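Local atomic coordinates of hypothetical protein XCC0632 (Xanthomonas campestris pv. campestris, PDB entry 2IQI), a protein that is of unknown function but is probably an auxiliary lipoprotein component of an ABC-type transport system. Residues D75-V78 with R79-D83; R51-P54 with G55-Q58; W65-A69 with T70-E74. All coordinates share one frame; numbering follows the deposited sequence.

Interaction 1: D75-V78 with R79-D83; sequences DSVV and RAFED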
# COMPACT_ATOMS: atom_id res chain seq x y z
N ASP A 75 0.53 0.72 -8.06
CA ASP A 75 -0.12 -0.24 -8.94
C ASP A 75 -1.09 -1.17 -8.22
O ASP A 75 -2.06 -1.61 -8.83
CB ASP A 75 0.89 -1.07 -9.77
CG ASP A 75 1.67 -0.24 -10.77
OD1 ASP A 75 1.50 1.01 -10.76
OD2 ASP A 75 2.46 -0.82 -11.57
N SER A 76 -0.85 -1.51 -6.96
CA SER A 76 -1.74 -2.46 -6.30
C SER A 76 -3.06 -1.83 -6.09
O SER A 76 -4.10 -2.47 -6.29
CB SER A 76 -1.20 -2.86 -4.94
OG SER A 76 -0.06 -3.65 -5.15
N VAL A 77 -2.99 -0.57 -5.67
CA VAL A 77 -4.15 0.18 -5.24
C VAL A 77 -5.09 0.39 -6.43
O VAL A 77 -6.28 0.03 -6.36
CB VAL A 77 -3.74 1.51 -4.55
CG1 VAL A 77 -4.92 2.44 -4.47
CG2 VAL A 77 -3.24 1.22 -3.16
N VAL A 78 -4.53 0.93 -7.52
CA VAL A 78 -5.27 1.21 -8.73
C VAL A 78 -5.78 -0.08 -9.36
O VAL A 78 -6.93 -0.17 -9.74
CB VAL A 78 -4.40 1.95 -9.74
CG1 VAL A 78 -5.02 1.86 -11.11
CG2 VAL A 78 -4.25 3.38 -9.33
N ARG A 79 -4.93 -1.10 -9.47
CA ARG A 79 -5.42 -2.38 -9.96
C ARG A 79 -6.51 -2.93 -9.09
O ARG A 79 -7.48 -3.44 -9.63
CB ARG A 79 -4.30 -3.38 -10.16
CG ARG A 79 -3.31 -2.81 -11.15
CD ARG A 79 -2.25 -3.71 -11.68
NE ARG A 79 -1.45 -2.84 -12.54
CZ ARG A 79 -0.14 -2.96 -12.76
NH1 ARG A 79 0.52 -3.95 -12.18
NH2 ARG A 79 0.48 -2.08 -13.54
N ALA A 80 -6.40 -2.83 -7.76
CA ALA A 80 -7.49 -3.37 -6.92
C ALA A 80 -8.83 -2.59 -7.04
O ALA A 80 -9.91 -3.20 -7.00
CB ALA A 80 -7.05 -3.54 -5.51
N PHE A 81 -8.77 -1.27 -7.24
CA PHE A 81 -9.97 -0.52 -7.63
C PHE A 81 -10.52 -1.00 -8.96
O PHE A 81 -11.73 -1.19 -9.09
CB PHE A 81 -9.72 1.00 -7.66
CG PHE A 81 -9.62 1.64 -6.29
CD1 PHE A 81 -10.69 1.59 -5.40
CD2 PHE A 81 -8.45 2.27 -5.88
CE1 PHE A 81 -10.60 2.16 -4.15
CE2 PHE A 81 -8.36 2.84 -4.62
CZ PHE A 81 -9.41 2.79 -3.76
N GLU A 82 -9.65 -1.21 -9.95
CA GLU A 82 -10.06 -1.66 -11.28
C GLU A 82 -10.75 -2.99 -11.17
O GLU A 82 -11.86 -3.14 -11.66
CB GLU A 82 -8.89 -1.70 -12.26
CG GLU A 82 -8.50 -0.30 -12.76
CD GLU A 82 -7.15 -0.21 -13.46
OE1 GLU A 82 -6.40 -1.22 -13.59
OE2 GLU A 82 -6.83 0.91 -13.89
N ASP A 83 -10.14 -3.93 -10.47
CA ASP A 83 -10.65 -5.30 -10.42
C ASP A 83 -11.81 -5.48 -9.46
O ASP A 83 -12.26 -6.60 -9.27
CB ASP A 83 -9.54 -6.29 -9.99
CG ASP A 83 -8.39 -6.42 -11.03
OD1 ASP A 83 -8.58 -6.08 -12.26
OD2 ASP A 83 -7.30 -6.89 -10.61
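D75 and V77 meet R79 and F81 one turn further on, in i to i+4 contacts along the C-terminal half of alpha-helix 69-82. The helix has a buried side and a charged side. Four successive backbone bonds hold the turns together, from R79 N to D75 O through to E82 N and V78 O.

On the buried side V77 and F81 run next to each other in the same direction. V77 CG1 is 3.5 Å from F81 CE2, so the methyl meets the CD2-CE2 side of the ring. CG1 stands anti to the backbone N of V77 (chi1 164°), and this turns it along the helix toward the ring. Both side chains also touch strands 31-34 and 101-110, while S76 and A80 pack on helix 155-185.

On the charged side D75 CB sits over the centre of one guanidinium face of R79, 3.7 Å above its plane. The carboxylate and guanidinium planes are 44° apart. D75 is also held by R92, in a salt bridge to OD1, and by Q67, in a hydrogen bond to OD2. R79 CG lies anti to the carbonyl carbon (chi1 -59°), which points the chain back along the helix, and its extension from CG to NE gives the reach to D75. There D75 OD2 and R79 NH2 form a salt bridge of 3.1 Å, but OD2 sits off the guanidinium plane, so the attraction is of charges alone.

Interaction 2: R51-P54 with G55-Q58; sequences RPTP and GELQ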
# COMPACT_ATOMS: atom_id res chain seq x y z
N ARG A 51 15.37 -3.68 8.99
CA ARG A 51 15.73 -3.10 10.27
C ARG A 51 16.20 -4.23 11.19
O ARG A 51 15.39 -4.84 11.89
CB ARG A 51 14.49 -2.41 10.86
CG ARG A 51 14.70 -1.68 12.19
CD ARG A 51 13.50 -0.89 12.62
NE ARG A 51 12.98 -0.05 11.54
CZ ARG A 51 13.14 1.26 11.44
NH1 ARG A 51 13.83 1.94 12.34
NH2 ARG A 51 12.60 1.89 10.42
N PRO A 52 17.51 -4.59 11.14
CA PRO A 52 17.93 -5.70 11.97
C PRO A 52 17.90 -5.39 13.46
O PRO A 52 17.77 -6.32 14.25
CB PRO A 52 19.35 -5.96 11.49
CG PRO A 52 19.81 -4.65 10.98
CD PRO A 52 18.62 -4.08 10.32
N THR A 53 18.06 -4.13 13.85
CA THR A 53 17.81 -3.70 15.24
C THR A 53 17.06 -2.38 15.21
O THR A 53 17.15 -1.63 14.25
CB THR A 53 19.10 -3.48 16.14
OG1 THR A 53 20.09 -2.71 15.43
CG2 THR A 53 19.68 -4.80 16.65
N PRO A 54 16.38 -2.08 16.31
CA PRO A 54 15.33 -1.07 16.27
C PRO A 54 15.68 0.33 15.77
O PRO A 54 14.87 0.91 15.04
CB PRO A 54 14.76 -1.09 17.69
CG PRO A 54 15.17 -2.50 18.21
CD PRO A 54 16.52 -2.69 17.64
N GLY A 55 16.85 0.87 16.09
CA GLY A 55 17.17 2.22 15.61
C GLY A 55 17.84 2.35 14.24
O GLY A 55 18.38 3.40 13.93
N GLU A 56 17.78 1.29 13.42
CA GLU A 56 18.74 1.12 12.32
C GLU A 56 18.21 0.51 11.00
O GLU A 56 17.50 -0.48 11.02
CB GLU A 56 19.92 0.29 12.82
CG GLU A 56 21.24 0.63 12.17
CD GLU A 56 22.40 -0.26 12.65
OE1 GLU A 56 22.82 -0.16 13.85
OE2 GLU A 56 22.88 -1.05 11.79
N LEU A 57 18.57 1.09 9.87
CA LEU A 57 18.17 0.53 8.57
C LEU A 57 19.35 0.05 7.72
O LEU A 57 20.35 0.75 7.59
CB LEU A 57 17.32 1.53 7.76
CG LEU A 57 15.83 1.67 8.13
CD1 LEU A 57 15.08 2.55 7.14
CD2 LEU A 57 15.10 0.34 8.25
N GLN A 58 19.22 -1.15 7.15
CA GLN A 58 20.16 -1.68 6.15
C GLN A 58 19.37 -2.04 4.88
O GLN A 58 18.18 -1.76 4.80
CB GLN A 58 20.86 -2.91 6.72
CG GLN A 58 22.15 -2.60 7.43
CD GLN A 58 22.46 -3.53 8.59
OE1 GLN A 58 22.40 -4.78 8.49
NE2 GLN A 58 22.83 -2.92 9.71
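R51-P54 and G55-Q58 fold back on each other as the loop of a beta hairpin, with R51 facing L57 at 4.7 Å between their CA atoms. The loop joins the antiparallel strands 49-51 and 58-59. A type I beta turn runs from T53 to E56, with P54 and G55 at its corners. Its closing bond, from E56 N to T53 O, is weak: 3.1 Å long and bent to 132°. A CA-H...O contact adds to it, with R51 CA 3.2 Å from E56 O. Backbone bonds from R51 to S112 and from Q58 to V50 tie the loop ends to the sheet.

The R51 side chain leans along the loop. It starts with CG anti to the backbone N and then bends at chi3 (-49°), which swings the guanidinium toward the turn. NH1 gives a fairly straight bond of 3.1 Å to P54 O, which lies at the edge of the guanidinium, in its plane. L57 comes over one face instead: its CD2 is 3.7 Å from R51 NH2 and set off toward the rim of the group.

P52 and Q58 cross at about a right angle. P52 CG touches the Q58 amide, 3.6 Å from OE1. T53 and E56 lie side by side, with T53 OG1 4.0 Å from E56 CB.

The arginine thus joins the P54 carbonyl, through NH1, to the carboxylate of E111, through a salt bridge from NE, and adds a straighter bond to the weak one of the turn.

Interaction 3: W65-A69 with T70-E74; sequences WAQPA and TDMLE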
# COMPACT_ATOMS: atom_id res chain seq x y z
N TRP A 65 13.58 -4.98 -5.61
CA TRP A 65 12.20 -4.98 -6.13
C TRP A 65 12.13 -4.62 -7.65
O TRP A 65 12.81 -3.71 -8.09
CB TRP A 65 11.39 -3.91 -5.39
CG TRP A 65 11.15 -4.06 -3.92
CD1 TRP A 65 11.42 -3.13 -2.96
CD2 TRP A 65 10.57 -5.18 -3.24
NE1 TRP A 65 11.05 -3.59 -1.72
CE2 TRP A 65 10.53 -4.85 -1.87
CE3 TRP A 65 10.11 -6.43 -3.64
CZ2 TRP A 65 10.04 -5.73 -0.90
CZ3 TRP A 65 9.61 -7.30 -2.69
CH2 TRP A 65 9.58 -6.94 -1.34
N ALA A 66 11.28 -5.31 -8.42
CA ALA A 66 11.00 -4.94 -9.83
C ALA A 66 10.63 -3.46 -10.06
O ALA A 66 10.99 -2.86 -11.08
CB ALA A 66 9.90 -5.83 -10.38
N GLN A 67 9.88 -2.89 -9.13
CA GLN A 67 9.49 -1.48 -9.18
C GLN A 67 9.92 -0.90 -7.85
O GLN A 67 10.03 -1.64 -6.90
CB GLN A 67 7.96 -1.35 -9.22
CG GLN A 67 7.31 -1.60 -10.51
CD GLN A 67 5.81 -1.73 -10.35
OE1 GLN A 67 5.32 -2.62 -9.66
NE2 GLN A 67 5.08 -0.84 -11.02
N PRO A 68 10.07 0.44 -7.76
CA PRO A 68 10.17 1.04 -6.43
C PRO A 68 8.90 0.80 -5.63
O PRO A 68 7.83 0.58 -6.21
CB PRO A 68 10.34 2.52 -6.71
CG PRO A 68 10.71 2.62 -8.14
CD PRO A 68 10.13 1.46 -8.83
N ALA A 69 9.02 0.87 -4.31
CA ALA A 69 7.99 0.40 -3.39
C ALA A 69 6.71 1.22 -3.47
O ALA A 69 5.61 0.66 -3.46
CB ALA A 69 8.52 0.36 -1.99
N THR A 70 6.84 2.52 -3.59
CA THR A 70 5.71 3.40 -3.89
C THR A 70 5.00 3.04 -5.17
O THR A 70 3.80 3.15 -5.23
CB THR A 70 6.16 4.86 -4.00
OG1 THR A 70 7.12 4.96 -5.06
CG2 THR A 70 6.86 5.29 -2.74
N ASP A 71 5.72 2.63 -6.21
CA ASP A 71 5.05 2.23 -7.45
C ASP A 71 4.33 0.88 -7.34
O ASP A 71 3.31 0.69 -8.04
CB ASP A 71 6.01 2.21 -8.66
CG ASP A 71 6.64 3.59 -8.99
OD1 ASP A 71 6.15 4.66 -8.52
OD2 ASP A 71 7.64 3.60 -9.74
N MET A 72 4.87 -0.06 -6.53
CA MET A 72 4.22 -1.38 -6.32
C MET A 72 2.89 -1.05 -5.62
O MET A 72 1.84 -1.65 -5.91
CB MET A 72 5.02 -2.35 -5.41
CG MET A 72 6.47 -2.71 -5.77
SD MET A 72 7.27 -3.85 -4.57
CE MET A 72 6.22 -5.23 -4.85
N LEU A 73 2.97 -0.08 -4.70
CA LEU A 73 1.83 0.38 -3.95
C LEU A 73 0.81 1.16 -4.81
O LEU A 73 -0.39 0.91 -4.78
CB LEU A 73 2.24 1.15 -2.70
CG LEU A 73 0.97 1.40 -1.89
CD1 LEU A 73 0.72 0.29 -0.89
CD2 LEU A 73 1.00 2.79 -1.24
N GLU A 74 1.31 2.10 -5.60
CA GLU A 74 0.48 2.73 -6.61
C GLU A 74 -0.18 1.73 -7.61
O GLU A 74 -1.34 1.85 -7.95
CB GLU A 74 1.29 3.79 -7.33
CG GLU A 74 0.48 4.79 -8.08
CD GLU A 74 1.29 5.49 -9.16
OE1 GLU A 74 2.53 5.65 -8.97
OE2 GLU A 74 0.68 5.88 -10.21
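M72 brings its sulfur over one face of the W65 indole, and the two side chains cross at about a right angle. SD is 4.1 Å from the centroid of the W65 five-membered ring, 26° off the ring normal. Its nearest ring atom is W65 CD2, at 3.8 Å. SD is displaced toward CD2, with CG and CE3 about equally near. M72 CG lies anti to the carbonyl carbon (chi1 -55°), which directs the chain back past the start of the helix, and the extended chi2 (179°) gives it the reach. F162 of helix 155-185 also meets W65, ring edge to face.

Q67 lies aslant M72, with its OE1 3.7 Å from M72 CA; its NE2 has D75 as partner. D71 turns OD2 back onto the P68 ring, 3.4 Å from P68 CD.

P68 is the N-cap residue, and its carbonyl receives the first turn. M72 N bonds P68 O at 3.0 Å, and D71 N adds a weak bond to the same oxygen. L73 N to A69 O follows at 3.0 Å.

The Met-aromatic contact of M72 on W65 and the P68 N-cap together join the end of strand 63-65 to the first turns of helix 69-82.

Overall arrangement
Interactions 1 and 3 are buried and share helix 69-82. Interaction 3 starts the helix and interaction 1 follows toward its end, their centres 13 Å apart. They touch through Q67 and D75, which tie the loop before the helix to its middle. Interaction 2 is a surface contact at a hairpin loop, about 21 Å from interaction 3 and 31 Å from interaction 1 between centres. It lies on the opposite side of the chain's centre from interaction 1. The chemistry follows the place. The helix contacts combine regular backbone bonds with apolar and sulfur-aromatic packing, and interaction 1 adds an exposed charged side. The hairpin loop joins a weak turn bond to the polar bonds of one arginine.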